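Local coordinates for protein AvrRpt2 (Erwinia amylovora, PDB 6HQZ) that is a type III effector of the C70 cysteine protease family, a papain-like enzyme that probably cleaves plant host proteins after delivery by the fire blight pathogen, at residues Thr110-Asp113 and Ala118-Phe121. Numbering follows the deposited sequence.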
loop_
_atom_site.group_PDB
_atom_site.type_symbol
_atom_site.label_atom_id
_atom_site.label_comp_id
_atom_site.label_asym_id
_atom_site.label_seq_id
_atom_site.Cartn_x
_atom_site.Cartn_y
_atom_site.Cartn_z
ATOM N N THR A 110 -5.274 -11.246 -0.488
ATOM C CA THR A 110 -6.043 -10.085 -1.069
ATOM C C THR A 110 -6.165 -8.824 -0.194
ATOM O O THR A 110 -6.490 -7.735 -0.716
ATOM C CB THR A 110 -7.466 -10.484 -1.464
ATOM O OG1 THR A 110 -8.250 -10.741 -0.259
ATOM C CG2 THR A 110 -7.411 -11.676 -2.432
ATOM N N GLY A 111 -6.089 -8.985 1.127
ATOM C CA GLY A 111 -6.185 -7.889 2.011
ATOM C C GLY A 111 -5.764 -8.206 3.416
ATOM O O GLY A 111 -5.378 -9.321 3.713
ATOM N N ILE A 112 -5.860 -7.215 4.284
ATOM C CA ILE A 112 -5.482 -7.339 5.726
ATOM C C ILE A 112 -6.623 -6.819 6.537
ATOM O O ILE A 112 -7.182 -5.726 6.249
ATOM C CB ILE A 112 -4.216 -6.516 6.057
ATOM C CG1 ILE A 112 -3.037 -6.984 5.184
ATOM C CG2 ILE A 112 -3.849 -6.589 7.549
ATOM C CD1 ILE A 112 -2.635 -8.457 5.366
ATOM N N ASP A 113 -6.956 -7.596 7.546
ATOM C CA ASP A 113 -7.868 -7.192 8.551
ATOM C C ASP A 113 -7.045 -6.736 9.771
ATOM O O ASP A 113 -6.644 -7.558 10.603
ATOM C CB ASP A 113 -8.831 -8.364 8.846
ATOM C CG ASP A 113 -9.772 -8.100 10.027
ATOM O OD1 ASP A 113 -9.578 -7.130 10.821
ATOM O OD2 ASP A 113 -10.724 -8.894 10.178
ATOM N N ALA A 118 -5.365 -10.299 11.034
ATOM C CA ALA A 118 -5.604 -11.429 10.133
ATOM C C ALA A 118 -5.398 -11.035 8.678
ATOM O O ALA A 118 -5.548 -9.877 8.296
ATOM C CB ALA A 118 -7.023 -11.955 10.334
ATOM N N ILE A 119 -5.075 -12.032 7.855
ATOM C CA ILE A 119 -4.956 -11.855 6.431
ATOM C C ILE A 119 -6.224 -12.344 5.792
ATOM O O ILE A 119 -6.901 -13.192 6.338
ATOM C CB ILE A 119 -3.778 -12.606 5.829
ATOM C CG1 ILE A 119 -3.905 -14.130 6.042
ATOM C CG2 ILE A 119 -2.514 -12.105 6.515
ATOM C CD1 ILE A 119 -3.123 -14.878 4.988
ATOM N N ILE A 120 -6.514 -11.785 4.620
ATOM C CA ILE A 120 -7.686 -12.119 3.882
ATOM C C ILE A 120 -7.213 -12.783 2.593
ATOM O O ILE A 120 -6.396 -12.237 1.889
ATOM C CB ILE A 120 -8.524 -10.871 3.507
ATOM C CG1 ILE A 120 -8.780 -10.017 4.773
ATOM C CG2 ILE A 120 -9.793 -11.298 2.880
ATOM C CD1 ILE A 120 -9.420 -8.684 4.509
ATOM N N PHE A 121 -7.789 -13.945 2.266
ATOM C CA PHE A 121 -7.264 -14.709 1.149
ATOM C C PHE A 121 -8.322 -15.571 0.521
ATOM O O PHE A 121 -9.296 -16.003 1.179
ATOM C CB PHE A 121 -6.067 -15.573 1.590
ATOM C CG PHE A 121 -6.406 -16.669 2.541
ATOM C CD1 PHE A 121 -6.604 -16.413 3.914
ATOM C CD2 PHE A 121 -6.529 -17.984 2.086
ATOM C CE1 PHE A 121 -6.898 -17.464 4.794
ATOM C CE2 PHE A 121 -6.810 -19.046 2.974
ATOM C CZ PHE A 121 -7.037 -18.801 4.311
#
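Ala-118 starts the returning strand of this beta hairpin, and it pairs with Asp-113 through two backbone bonds: Asp-113 N gives to Ala-118 O at 2.8 Å, and Ala-118 N gives back to Asp-113 O at 3.1 Å. Their CB atoms lie on the same face of the sheet. With CG anti to the backbone N (chi1 174°), the Asp-113 carboxylate is placed so that OD1 takes a hydrogen bond from Asn-116 N, which ties the connecting turn to the end of the first strand.

Ile-119 comes next, in a non-hydrogen-bonded pair with Ile-112 on the other face. Here the touch is between methyls: Ile-112 CD1 reaches Ile-119 CG2 at 3.8 Å, the two side chains meeting at a slant.

Ile-120 returns to the face of Ala-118. Its N bonds to Gly-111 O at 2.9 Å, with the donor well above the carbonyl plane. The side chain leans over the glycine: chi1 of -51° sets CG1 beside the backbone N, and the extended second torsion carries CD1 across Gly-111, 3.8 Å from its C atom, where the first strand has no side chain. On its other branch, Ile-120 CG2 rests 3.5 Å from Thr-110 OG1. Ile-120 O takes a nearly straight bond from Thr-110 N (2.8 Å, 169°) and a weak one from Gly-111 N. Two residues thus face one, a classic beta bulge.

Phe-121 follows, its CB pointing away from 110-113; the side chain packs on Leu-130 and Met-132 and also touches Ser-107, earlier in the first strand. The hairpin belongs to the antiparallel sheet of this papain-like protease: strand 130-133 flanks 118-121, Thr-110 and Ile-112 make backbone hydrogen bonds with Leu-5 and Phe-3, and helix 80-90 packs Leu-83 against both Ile-112 and Ile-119.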